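Local coordinates for protein prolyl endopeptidase (PDB 2BKL) that is a serine-type endopeptidase of family S9A that probably hydrolyses oligopeptides on the carboxyl side of proline and, much less readily, alanine, at residues Val420-Lys425 and Ala481-Gly486; Lys429-Val434 and Lys491-Ala496; Thr448-Tyr453 and His510-Tyr515; Leu537-Ala542 and Gly551-Ala556. One frame throughout, in Å; residues are numbered along the deposited sequence.

Contact 1: Val420-Lys425 and Ala481-Gly486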
loop_
_atom_site.group_PDB
_atom_site.type_symbol
_atom_site.label_atom_id
_atom_site.label_comp_id
_atom_site.label_asym_id
_atom_site.label_seq_id
_atom_site.Cartn_x
_atom_site.Cartn_y
_atom_site.Cartn_z
ATOM N N VAL A 420 22.371 -4.066 -5.444
ATOM C CA VAL A 420 23.542 -3.781 -4.653
ATOM C C VAL A 420 23.206 -3.858 -3.177
ATOM O O VAL A 420 22.028 -3.856 -2.785
ATOM C CB VAL A 420 24.114 -2.388 -5.003
ATOM C CG1 VAL A 420 24.479 -2.326 -6.483
ATOM C CG2 VAL A 420 23.155 -1.250 -4.620
ATOM N N PHE A 421 24.249 -3.925 -2.357
ATOM C CA PHE A 421 24.168 -3.995 -0.927
ATOM C C PHE A 421 25.111 -2.989 -0.312
ATOM O O PHE A 421 26.323 -3.046 -0.557
ATOM C CB PHE A 421 24.443 -5.424 -0.447
ATOM C CG PHE A 421 23.581 -6.440 -1.100
ATOM C CD1 PHE A 421 22.339 -6.714 -0.570
ATOM C CD2 PHE A 421 23.966 -7.086 -2.242
ATOM C CE1 PHE A 421 21.494 -7.629 -1.172
ATOM C CE2 PHE A 421 23.085 -8.018 -2.861
ATOM C CZ PHE A 421 21.849 -8.249 -2.306
ATOM N N TYR A 422 24.591 -2.077 0.488
ATOM C CA TYR A 422 25.422 -1.026 1.086
ATOM C C TYR A 422 25.319 -1.090 2.604
ATOM O O TYR A 422 24.357 -1.618 3.157
ATOM C CB TYR A 422 25.019 0.368 0.558
ATOM C CG TYR A 422 23.638 0.810 0.930
ATOM C CD1 TYR A 422 22.540 0.512 0.136
ATOM C CD2 TYR A 422 23.403 1.499 2.116
ATOM C CE1 TYR A 422 21.266 0.879 0.524
ATOM C CE2 TYR A 422 22.135 1.876 2.478
ATOM C CZ TYR A 422 21.075 1.560 1.682
ATOM O OH TYR A 422 19.801 1.926 2.060
ATOM N N ALA A 423 26.315 -0.575 3.304
ATOM C CA ALA A 423 26.322 -0.561 4.756
ATOM C C ALA A 423 25.705 0.710 5.271
ATOM O O ALA A 423 26.065 1.807 4.840
ATOM C CB ALA A 423 27.728 -0.705 5.282
ATOM N N SER A 424 24.772 0.553 6.201
ATOM C CA SER A 424 24.219 1.644 6.986
ATOM C C SER A 424 25.172 2.032 8.080
ATOM O O SER A 424 26.185 1.374 8.268
ATOM C CB SER A 424 22.870 1.208 7.568
ATOM O OG SER A 424 22.146 2.334 7.994
ATOM N N LYS A 425 24.834 3.106 8.776
ATOM C CA LYS A 425 25.650 3.632 9.876
ATOM C C LYS A 425 26.088 2.563 10.897
ATOM O O LYS A 425 27.252 2.515 11.303
ATOM C CB LYS A 425 24.852 4.734 10.577
ATOM C CG LYS A 425 25.672 5.779 11.238
ATOM C CD LYS A 425 24.756 6.892 11.744
ATOM C CE LYS A 425 24.193 6.539 13.091
ATOM N NZ LYS A 425 24.108 7.739 13.988
ATOM N N ALA A 481 15.450 1.561 -2.398
ATOM C CA ALA A 481 16.151 0.974 -1.255
ATOM C C ALA A 481 15.224 0.132 -0.418
ATOM O O ALA A 481 14.083 0.563 -0.135
ATOM C CB ALA A 481 16.799 2.053 -0.426
ATOM N N ASN A 482 15.689 -1.030 0.028
ATOM C CA ASN A 482 14.920 -1.952 0.863
ATOM C C ASN A 482 15.254 -1.693 2.332
ATOM O O ASN A 482 15.806 -2.534 3.051
ATOM C CB ASN A 482 15.227 -3.402 0.480
ATOM C CG ASN A 482 14.795 -3.737 -0.911
ATOM O OD1 ASN A 482 15.609 -3.783 -1.823
ATOM N ND2 ASN A 482 13.508 -3.996 -1.082
ATOM N N LEU A 483 14.847 -0.517 2.765
ATOM C CA LEU A 483 15.133 -0.011 4.092
ATOM C C LEU A 483 14.538 -0.906 5.182
ATOM O O LEU A 483 13.521 -1.596 4.982
ATOM C CB LEU A 483 14.537 1.363 4.260
ATOM C CG LEU A 483 14.851 2.403 3.213
ATOM C CD1 LEU A 483 14.022 3.696 3.469
ATOM C CD2 LEU A 483 16.324 2.703 3.204
ATOM N N ARG A 484 15.179 -0.909 6.344
ATOM C CA ARG A 484 14.568 -1.516 7.533
ATOM C C ARG A 484 13.198 -0.872 7.797
ATOM O O ARG A 484 12.859 0.199 7.234
ATOM C CB ARG A 484 15.484 -1.417 8.747
ATOM C CG ARG A 484 16.610 -2.438 8.715
ATOM C CD ARG A 484 17.615 -2.314 9.853
ATOM N NE ARG A 484 18.461 -1.140 9.660
ATOM C CZ ARG A 484 19.396 -0.781 10.504
ATOM N NH1 ARG A 484 19.591 -1.479 11.606
ATOM N NH2 ARG A 484 20.106 0.308 10.276
ATOM N N GLY A 485 12.384 -1.557 8.595
ATOM C CA GLY A 485 10.991 -1.229 8.726
ATOM C C GLY A 485 10.122 -1.964 7.732
ATOM O O GLY A 485 8.962 -2.225 8.020
ATOM N N GLY A 486 10.659 -2.283 6.557
ATOM C CA GLY A 486 10.025 -3.205 5.653
ATOM C C GLY A 486 10.100 -4.625 6.149
ATOM O O GLY A 486 10.605 -4.915 7.227
HETATM O O HOH W 1 22.378 2.203 10.780
#

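Contact 2: Lys429-Val434 and Lys491-Ala496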
loop_
_atom_site.group_PDB
_atom_site.type_symbol
_atom_site.label_atom_id
_atom_site.label_comp_id
_atom_site.label_asym_id
_atom_site.label_seq_id
_atom_site.Cartn_x
_atom_site.Cartn_y
_atom_site.Cartn_z
ATOM N N LYS A 429 23.733 -4.389 6.316
ATOM C CA LYS A 429 23.775 -4.439 4.863
ATOM C C LYS A 429 22.372 -4.339 4.304
ATOM O O LYS A 429 21.532 -5.208 4.552
ATOM C CB LYS A 429 24.475 -5.733 4.387
ATOM C CG LYS A 429 25.816 -6.066 5.097
ATOM C CD LYS A 429 26.793 -4.890 5.081
ATOM C CE LYS A 429 28.094 -5.223 5.775
ATOM N NZ LYS A 429 27.948 -5.571 7.215
ATOM N N VAL A 430 22.133 -3.269 3.571
ATOM C CA VAL A 430 20.815 -2.957 3.070
ATOM C C VAL A 430 20.779 -3.163 1.569
ATOM O O VAL A 430 21.682 -2.674 0.873
ATOM C CB VAL A 430 20.452 -1.499 3.379
ATOM C CG1 VAL A 430 19.036 -1.175 2.841
ATOM C CG2 VAL A 430 20.558 -1.184 4.870
ATOM N N PRO A 431 19.798 -3.879 1.029
ATOM C CA PRO A 431 19.684 -4.006 -0.427
ATOM C C PRO A 431 19.120 -2.773 -1.102
ATOM O O PRO A 431 18.349 -2.015 -0.503
ATOM C CB PRO A 431 18.727 -5.157 -0.639
ATOM C CG PRO A 431 18.435 -5.717 0.735
ATOM C CD PRO A 431 18.735 -4.627 1.727
ATOM N N MET A 432 19.499 -2.582 -2.353
ATOM C CA MET A 432 18.943 -1.524 -3.189
ATOM C C MET A 432 18.939 -1.978 -4.637
ATOM O O MET A 432 19.930 -2.567 -5.117
ATOM C CB MET A 432 19.734 -0.218 -3.024
ATOM C CG MET A 432 19.231 0.891 -3.905
ATOM S SD MET A 432 19.804 2.547 -3.363
ATOM C CE MET A 432 21.539 2.355 -3.324
ATOM N N PHE A 433 17.844 -1.730 -5.354
ATOM C CA PHE A 433 17.787 -1.877 -6.804
ATOM C C PHE A 433 18.168 -0.588 -7.488
ATOM O O PHE A 433 17.770 0.490 -7.055
ATOM C CB PHE A 433 16.381 -2.278 -7.260
ATOM C CG PHE A 433 15.870 -3.570 -6.701
ATOM C CD1 PHE A 433 16.383 -4.782 -7.141
ATOM C CD2 PHE A 433 14.831 -3.585 -5.763
ATOM C CE1 PHE A 433 15.899 -5.993 -6.637
ATOM C CE2 PHE A 433 14.331 -4.787 -5.297
ATOM C CZ PHE A 433 14.857 -5.971 -5.709
ATOM N N VAL A 434 18.953 -0.686 -8.558
ATOM C CA VAL A 434 19.366 0.473 -9.330
ATOM C C VAL A 434 19.072 0.204 -10.786
ATOM O O VAL A 434 19.540 -0.793 -11.347
ATOM C CB VAL A 434 20.848 0.843 -9.108
ATOM C CG1 VAL A 434 21.149 2.172 -9.802
ATOM C CG2 VAL A 434 21.182 0.947 -7.626
ATOM N N LYS A 491 10.824 -10.516 10.403
ATOM C CA LYS A 491 10.409 -9.753 11.566
ATOM C C LYS A 491 11.502 -8.845 12.105
ATOM O O LYS A 491 11.231 -7.736 12.544
ATOM C CB LYS A 491 9.878 -10.681 12.664
ATOM C CG LYS A 491 9.519 -10.002 13.957
ATOM C CD LYS A 491 9.142 -11.044 15.008
ATOM C CE LYS A 491 9.106 -10.493 16.419
ATOM N NZ LYS A 491 8.120 -9.430 16.568
ATOM N N ALA A 492 12.732 -9.342 12.093
ATOM C CA ALA A 492 13.846 -8.579 12.589
ATOM C C ALA A 492 14.067 -7.297 11.776
ATOM O O ALA A 492 14.519 -6.303 12.307
ATOM C CB ALA A 492 15.087 -9.436 12.535
ATOM N N TRP A 493 13.773 -7.343 10.487
ATOM C CA TRP A 493 13.940 -6.193 9.575
ATOM C C TRP A 493 12.878 -5.138 9.893
ATOM O O TRP A 493 13.174 -3.948 9.999
ATOM C CB TRP A 493 13.822 -6.655 8.144
ATOM C CG TRP A 493 14.472 -5.766 7.126
ATOM C CD1 TRP A 493 13.865 -5.075 6.139
ATOM C CD2 TRP A 493 15.871 -5.571 6.954
ATOM N NE1 TRP A 493 14.785 -4.406 5.377
ATOM C CE2 TRP A 493 16.037 -4.703 5.873
ATOM C CE3 TRP A 493 17.013 -6.030 7.636
ATOM C CZ2 TRP A 493 17.274 -4.318 5.418
ATOM C CZ3 TRP A 493 18.245 -5.635 7.189
ATOM C CH2 TRP A 493 18.359 -4.780 6.092
ATOM N N HIS A 494 11.648 -5.589 10.088
ATOM C CA HIS A 494 10.539 -4.729 10.407
ATOM C C HIS A 494 10.787 -4.077 11.784
ATOM O O HIS A 494 10.700 -2.857 11.939
ATOM C CB HIS A 494 9.218 -5.545 10.397
ATOM C CG HIS A 494 8.013 -4.773 10.798
ATOM N ND1 HIS A 494 6.970 -5.356 11.480
ATOM C CD2 HIS A 494 7.687 -3.468 10.646
ATOM C CE1 HIS A 494 6.048 -4.439 11.729
ATOM N NE2 HIS A 494 6.455 -3.281 11.229
ATOM N N ASP A 495 11.078 -4.911 12.766
ATOM C CA ASP A 495 11.243 -4.425 14.143
ATOM C C ASP A 495 12.393 -3.450 14.303
ATOM O O ASP A 495 12.314 -2.527 15.126
ATOM C CB ASP A 495 11.399 -5.579 15.134
ATOM C CG ASP A 495 10.097 -6.294 15.426
ATOM O OD1 ASP A 495 9.001 -5.818 15.020
ATOM O OD2 ASP A 495 10.127 -7.388 16.049
ATOM N N ALA A 496 13.453 -3.614 13.515
ATOM C CA ALA A 496 14.581 -2.696 13.589
ATOM C C ALA A 496 14.318 -1.358 12.899
ATOM O O ALA A 496 15.230 -0.521 12.821
ATOM C CB ALA A 496 15.827 -3.341 13.028
#

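Contact 3: Thr448-Tyr453 and His510-Tyr515. With ZAH (N-[(benzyloxy)carbonyl]-L-alanyl-L-proline), chain C.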
loop_
_atom_site.group_PDB
_atom_site.type_symbol
_atom_site.label_atom_id
_atom_site.label_comp_id
_atom_site.label_asym_id
_atom_site.label_seq_id
_atom_site.Cartn_x
_atom_site.Cartn_y
_atom_site.Cartn_z
ATOM N N THR A 448 19.251 11.446 -10.670
ATOM C CA THR A 448 18.889 10.224 -9.985
ATOM C C THR A 448 17.699 10.456 -9.093
ATOM O O THR A 448 17.604 11.484 -8.459
ATOM C CB THR A 448 20.118 9.755 -9.175
ATOM O OG1 THR A 448 21.168 9.432 -10.095
ATOM C CG2 THR A 448 19.865 8.482 -8.358
ATOM N N LEU A 449 16.799 9.490 -9.075
ATOM C CA LEU A 449 15.612 9.518 -8.236
ATOM C C LEU A 449 15.654 8.284 -7.339
ATOM O O LEU A 449 15.653 7.161 -7.826
ATOM C CB LEU A 449 14.356 9.498 -9.087
ATOM C CG LEU A 449 13.003 9.483 -8.380
ATOM C CD1 LEU A 449 12.808 10.678 -7.543
ATOM C CD2 LEU A 449 11.918 9.403 -9.455
ATOM N N LEU A 450 15.689 8.502 -6.044
ATOM C CA LEU A 450 15.840 7.469 -5.023
ATOM C C LEU A 450 14.528 7.394 -4.236
ATOM O O LEU A 450 14.072 8.402 -3.674
ATOM C CB LEU A 450 17.012 7.808 -4.088
ATOM C CG LEU A 450 17.106 7.020 -2.780
ATOM C CD1 LEU A 450 17.294 5.508 -3.046
ATOM C CD2 LEU A 450 18.197 7.565 -1.919
ATOM N N TYR A 451 13.947 6.213 -4.235
ATOM C CA TYR A 451 12.647 5.935 -3.643
ATOM C C TYR A 451 12.795 4.982 -2.453
ATOM O O TYR A 451 13.583 4.030 -2.477
ATOM C CB TYR A 451 11.777 5.274 -4.717
ATOM C CG TYR A 451 10.386 4.826 -4.343
ATOM C CD1 TYR A 451 9.514 5.694 -3.743
ATOM C CD2 TYR A 451 9.919 3.575 -4.719
ATOM C CE1 TYR A 451 8.196 5.314 -3.442
ATOM C CE2 TYR A 451 8.610 3.184 -4.440
ATOM C CZ TYR A 451 7.784 4.063 -3.748
ATOM O OH TYR A 451 6.464 3.740 -3.407
ATOM N N GLY A 452 11.999 5.225 -1.424
ATOM C CA GLY A 452 11.941 4.345 -0.277
ATOM C C GLY A 452 10.624 4.482 0.460
ATOM O O GLY A 452 9.829 5.360 0.176
ATOM N N TYR A 453 10.392 3.560 1.392
ATOM C CA TYR A 453 9.207 3.590 2.247
ATOM C C TYR A 453 9.657 3.344 3.675
ATOM O O TYR A 453 9.824 4.294 4.422
ATOM C CB TYR A 453 8.169 2.589 1.757
ATOM C CG TYR A 453 6.842 2.593 2.496
ATOM C CD1 TYR A 453 5.880 3.546 2.234
ATOM C CD2 TYR A 453 6.528 1.619 3.417
ATOM C CE1 TYR A 453 4.648 3.505 2.871
ATOM C CE2 TYR A 453 5.303 1.590 4.082
ATOM C CZ TYR A 453 4.382 2.536 3.810
ATOM O OH TYR A 453 3.155 2.475 4.447
ATOM N N HIS A 510 19.655 7.775 4.284
ATOM C CA HIS A 510 20.800 8.662 4.089
ATOM C C HIS A 510 21.997 7.871 3.481
ATOM O O HIS A 510 22.684 8.374 2.606
ATOM C CB HIS A 510 21.286 9.284 5.365
ATOM C CG HIS A 510 20.314 10.188 6.064
ATOM N ND1 HIS A 510 19.708 11.259 5.443
ATOM C CD2 HIS A 510 19.924 10.221 7.364
ATOM C CE1 HIS A 510 18.965 11.898 6.334
ATOM N NE2 HIS A 510 19.062 11.281 7.501
ATOM N N ALA A 511 22.231 6.653 3.956
ATOM C CA ALA A 511 23.338 5.837 3.468
ATOM C C ALA A 511 23.135 5.432 2.015
ATOM O O ALA A 511 24.116 5.302 1.281
ATOM C CB ALA A 511 23.537 4.633 4.370
ATOM N N ALA A 512 21.895 5.223 1.574
ATOM C CA ALA A 512 21.631 4.935 0.154
ATOM C C ALA A 512 22.024 6.142 -0.694
ATOM O O ALA A 512 22.648 5.979 -1.748
ATOM C CB ALA A 512 20.176 4.610 -0.069
ATOM N N ALA A 513 21.665 7.338 -0.235
ATOM C CA ALA A 513 22.015 8.545 -0.954
ATOM C C ALA A 513 23.507 8.731 -1.035
ATOM O O ALA A 513 24.041 9.109 -2.077
ATOM C CB ALA A 513 21.371 9.760 -0.299
ATOM N N GLU A 514 24.198 8.424 0.046
ATOM C CA GLU A 514 25.652 8.534 0.050
ATOM C C GLU A 514 26.263 7.478 -0.890
ATOM O O GLU A 514 27.235 7.757 -1.601
ATOM C CB GLU A 514 26.220 8.336 1.444
ATOM C CG GLU A 514 25.938 9.498 2.396
ATOM C CD GLU A 514 26.229 9.154 3.867
ATOM O OE1 GLU A 514 26.057 7.996 4.304
ATOM O OE2 GLU A 514 26.690 10.056 4.586
ATOM N N TYR A 515 25.703 6.275 -0.892
ATOM C CA TYR A 515 26.206 5.201 -1.757
ATOM C C TYR A 515 26.109 5.583 -3.242
ATOM O O TYR A 515 27.045 5.373 -4.009
ATOM C CB TYR A 515 25.422 3.915 -1.508
ATOM C CG TYR A 515 25.767 2.802 -2.454
ATOM C CD1 TYR A 515 25.116 2.659 -3.674
ATOM C CD2 TYR A 515 26.771 1.889 -2.166
ATOM C CE1 TYR A 515 25.457 1.663 -4.571
ATOM C CE2 TYR A 515 27.077 0.883 -3.017
ATOM C CZ TYR A 515 26.414 0.741 -4.223
ATOM O OH TYR A 515 26.761 -0.246 -5.121
HETATM C C1 ZAH C . 0.728 5.385 4.373
HETATM O O2 ZAH C . 2.017 4.868 4.612
HETATM C C3 ZAH C . -0.218 5.236 5.587
HETATM C C4 ZAH C . 0.280 6.028 6.799
HETATM C C5 ZAH C . 1.136 5.072 7.620
HETATM C C6 ZAH C . 0.675 3.677 7.287
HETATM N N7 ZAH C . -0.244 3.877 6.174
HETATM C C8 ZAH C . -0.969 2.889 5.655
HETATM O O9 ZAH C . -1.825 3.191 4.695
HETATM C C10 ZAH C . -1.057 1.503 6.329
HETATM C C11 ZAH C . 0.156 0.752 5.780
HETATM N N14 ZAH C . -2.253 0.791 5.952
HETATM C C15 ZAH C . -3.425 1.115 6.444
HETATM O O16 ZAH C . -3.551 2.036 7.364
HETATM O O17 ZAH C . -4.576 0.401 5.973
HETATM C C18 ZAH C . -5.839 0.932 6.447
HETATM C C19 ZAH C . -7.032 0.331 5.696
HETATM C C20 ZAH C . -7.311 -1.034 5.836
HETATM C C21 ZAH C . -8.387 -1.596 5.149
HETATM C C22 ZAH C . -9.193 -0.789 4.342
HETATM C C23 ZAH C . -8.933 0.579 4.218
HETATM C C24 ZAH C . -7.849 1.137 4.894
#

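Contact 4: Leu537-Ala542 and Gly551-Ala556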
loop_
_atom_site.group_PDB
_atom_site.type_symbol
_atom_site.label_atom_id
_atom_site.label_comp_id
_atom_site.label_asym_id
_atom_site.label_seq_id
_atom_site.Cartn_x
_atom_site.Cartn_y
_atom_site.Cartn_z
ATOM N N LEU A 537 6.866 10.766 5.308
ATOM C CA LEU A 537 7.602 10.942 6.549
ATOM C C LEU A 537 9.099 10.727 6.286
ATOM O O LEU A 537 9.933 11.523 6.709
ATOM C CB LEU A 537 7.078 9.956 7.598
ATOM C CG LEU A 537 7.918 9.795 8.850
ATOM C CD1 LEU A 537 8.051 11.115 9.591
ATOM C CD2 LEU A 537 7.315 8.757 9.731
ATOM N N LEU A 538 9.413 9.628 5.586
ATOM C CA LEU A 538 10.802 9.313 5.244
ATOM C C LEU A 538 11.527 10.469 4.604
ATOM O O LEU A 538 12.603 10.872 5.054
ATOM C CB LEU A 538 10.859 8.115 4.313
ATOM C CG LEU A 538 12.224 7.825 3.691
ATOM C CD1 LEU A 538 13.219 7.409 4.760
ATOM C CD2 LEU A 538 12.046 6.736 2.656
ATOM N N VAL A 539 10.958 11.031 3.547
ATOM C CA VAL A 539 11.668 12.097 2.823
ATOM C C VAL A 539 11.665 13.420 3.585
ATOM O O VAL A 539 12.602 14.209 3.454
ATOM C CB VAL A 539 11.242 12.247 1.331
ATOM C CG1 VAL A 539 11.491 10.962 0.609
ATOM C CG2 VAL A 539 9.805 12.698 1.179
ATOM N N GLY A 540 10.626 13.680 4.374
ATOM C CA GLY A 540 10.642 14.821 5.265
ATOM C C GLY A 540 11.713 14.757 6.325
ATOM O O GLY A 540 12.387 15.771 6.616
ATOM N N ALA A 541 11.917 13.565 6.902
ATOM C CA ALA A 541 12.978 13.329 7.870
ATOM C C ALA A 541 14.347 13.473 7.189
ATOM O O ALA A 541 15.247 14.106 7.699
ATOM C CB ALA A 541 12.803 11.956 8.504
ATOM N N ALA A 542 14.463 12.910 5.999
ATOM C CA ALA A 542 15.739 12.939 5.296
ATOM C C ALA A 542 16.123 14.399 5.012
ATOM O O ALA A 542 17.267 14.791 5.250
ATOM C CB ALA A 542 15.662 12.141 4.025
ATOM N N GLY A 551 19.238 17.167 -3.728
ATOM C CA GLY A 551 18.928 18.295 -4.578
ATOM C C GLY A 551 17.441 18.628 -4.639
ATOM O O GLY A 551 17.054 19.807 -4.790
ATOM N N ALA A 552 16.603 17.605 -4.522
ATOM C CA ALA A 552 15.157 17.798 -4.587
ATOM C C ALA A 552 14.437 16.702 -3.820
ATOM O O ALA A 552 14.968 15.589 -3.634
ATOM C CB ALA A 552 14.705 17.850 -6.015
ATOM N N VAL A 553 13.222 17.023 -3.394
ATOM C CA VAL A 553 12.385 16.115 -2.611
ATOM C C VAL A 553 10.986 16.184 -3.176
ATOM O O VAL A 553 10.428 17.290 -3.354
ATOM C CB VAL A 553 12.344 16.546 -1.153
ATOM C CG1 VAL A 553 11.363 15.726 -0.318
ATOM C CG2 VAL A 553 13.722 16.530 -0.511
ATOM N N VAL A 554 10.405 15.032 -3.436
ATOM C CA VAL A 554 8.998 14.890 -3.788
ATOM C C VAL A 554 8.337 14.113 -2.649
ATOM O O VAL A 554 8.715 12.974 -2.373
ATOM C CB VAL A 554 8.782 14.179 -5.137
ATOM C CG1 VAL A 554 7.285 14.159 -5.475
ATOM C CG2 VAL A 554 9.572 14.869 -6.247
ATOM N N CYS A 555 7.340 14.735 -2.007
ATOM C CA CYS A 555 6.787 14.228 -0.737
ATOM C C CYS A 555 5.297 14.114 -0.959
ATOM O O CYS A 555 4.618 15.129 -1.114
ATOM C CB CYS A 555 7.143 15.208 0.387
ATOM S SG CYS A 555 6.495 14.800 1.997
ATOM N N ALA A 556 4.764 12.903 -1.009
ATOM C CA ALA A 556 3.357 12.648 -1.315
ATOM C C ALA A 556 2.570 12.227 -0.095
ATOM O O ALA A 556 3.044 11.457 0.756
ATOM C CB ALA A 556 3.217 11.574 -2.400
#

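Contact 1: Val420-Lys425 and Ala481-Gly486
The guanidinium of Arg484 turns an edge, not a face, to Ser424: OG lies near its plane, 3.7 Å from NH2. This is the border of the alpha/beta-hydrolase sheet, where the outermost strand 415-423 ends beside the loop that follows strand 477-481. A water in the guanidinium plane joins the two residues. It donates to Ser424 OG at 2.8 Å and accepts a weak bond from Arg484 NH2 at 3.0 Å. Both side chains have a stronger common partner in Asp508 OD1, which forms a salt bridge with NH2 and a hydrogen bond with OG. Asp426 OD2 pairs with NH1, so two carboxylates probably balance this buried charge.

Tyr422 meets the same loop with its phenol oxygen. Its CG sits between the backbone N and the carbonyl carbon (chi1 65°), which sends the ring inward. OH then lies 3.7 Å from Leu483 CD2 and 3.9 Å from Ala481 CB, while its hydrogen bond goes to Asp508 O. The loop closes in a type II turn from Leu483 to Gly486. Gly485 takes a positive phi there (90°), and Gly486 N makes a weak bond to Leu483 O at 3.3 Å.

Contact 2: Lys429-Val434 and Lys491-Ala496
Trp493 meets three consecutive strand residues with CH2 and CZ2 of its six-membered ring. Trp493 CH2 is 3.6 Å from Lys429 O and 4.3 Å from Val430 CA, and both of these lie at the ring edge, near its plane. Val430 CG2 adds a looser apolar contact to CH2. Pro431 approaches obliquely, with Pro431 CD 4.0 Å from Trp493 CZ2.

The contact packs strand 429-437 of the alpha/beta-hydrolase sheet against the short helix 491-495. The axes of the two short segments run nearly at right angles (94°) and come no closer than 12.6 Å, so the long indole has to span the distance. Its CG lies anti to the backbone N (chi1 -157°), which extends the ring from the helix toward the strand.

A second shell fixes the indole. Trp493 NE1 is hydrogen-bonded to the backbone oxygen of Asn482, which itself pairs through its backbone with Pro431, and the ring of Tyr489 meets the indole edge-to-face while also touching Pro431.

Farther out, Lys491 NZ is hydrogen-bonded to Gly272 O, in the loop between two strands of the propeller domain. Lys491 NZ also forms a salt bridge one helical turn along, 2.9 Å from Asp495 OD2, using the syn lone pair of that oxygen.

Contact 3: Thr448-Tyr453 and His510-Tyr515
Strand 448-451, in the interior of the central sheet, packs on helix 503-518; between 448-453 and 510-515 the strand side touches through Leu450. Its CD2 does the touching. That methyl is 4.0 Å from Ala512 CB, 4.2 Å from Ala513 CB and 3.9 Å from Ala513 N. CG is anti to the backbone N (chi1 166°), which carries the branch out toward the helix. The two alanines are small, and the backbones come close: Leu450 CA and Ala513 CA are 7.5 Å apart. Around this point, Leu450 also touches Ala479 of strand 477-481, and Ala512 meets Tyr422.

In the alpha/beta-hydrolase fold the loops at the C-terminal ends of the parallel strands build the active site. Farther along the chain, beyond Gly452, Tyr453 enters the ligand pocket. Tyr453 OH donates a hydrogen bond of 2.7 Å to O2 of the bound N-[(benzyloxy)carbonyl]-L-alanyl-L-proline. O2 sits at the ring edge, near the plane of the phenol. A phenylalanine in place of Tyr453 would probably leave ligand O2 without its phenol donor. Tyr453 OH is also 3.7 Å from ligand atom C11. Asn534 N bonds the ligand too, consistent with the oxyanion hole of prolyl oligopeptidases, formed by a tyrosine hydroxyl and a backbone NH. Trp574 NE1 and Arg618 NH1 bond the ligand as well.

Contact 4: Leu537-Ala542 and Gly551-Ala556
Helix 537-542 and strand 552-556 run roughly antiparallel, at 145° between their directions, with axes 7.9 Å apart; the nearest alpha carbons are those of Val539 and Cys555, at 6.4 Å.

Val539 carries the contact from the helix side. Its chi1 of -59° puts CG2 between the backbone N and the carbonyl carbon, and this methyl faces the strand. Val539 CG2 is 3.7 Å from Val553 CG1 and 3.7 Å from Cys555 CB, so it drops between the two strand residues that point at the helix. Val539 CG2 also rests 3.7 Å from Val554 O, on the backbone between them. Val539 and Val553 lie alongside each other, pointing opposite ways; Val539 CB is 3.9 Å from Val553 CG1. The sulfur of Cys555 is anti to its backbone N (chi1 177°) and flanks the same methyl: Cys555 SG is 4.0 Å from Val539 CG2. The side-chain contacts are buried and mainly apolar. Val554 points its side chain away from the helix and meets it through its backbone, nearest at the carbonyl oxygen.

The two segments belong to the beta-alpha-beta unit of strand 527-532, helix 534-545 and strand 552-556. Val539 touches the probable nucleophile elbow, which holds Ser533 between the first strand and the helix, and with Ala542 it packs on Ile529 of strand 527-532. Leu538 and Ala541 meet helix 503-518 through Phe506, while on the opposite face of the sheet Val554 is covered by Leu667, Phe670 and Leu671 of helix 657-674.

How the contacts relate
All four contacts reach the same mixed sheet. Contacts 1 and 2 have centres about 5 Å apart and share a strand pairing, with Tyr422 O 2.8 Å from Val430 N. Contact 3 joins them through helix 503-518: Ala512 CB lies 3.4 Å from Tyr422 OH and 3.9 Å from Met432 SD. Contact 4 lies farther along the sheet, its centre about 11 Å from that of contact 3. Leu538 CD2 links the two at 3.5 Å from Gly452 C, and it also meets Leu483 CD1 of contact 1. Of the four, only contact 3 holds a residue of the ligand pocket, Tyr453. The side chains of Leu483 and Cys555 are about 12 and 11 Å from the ligand.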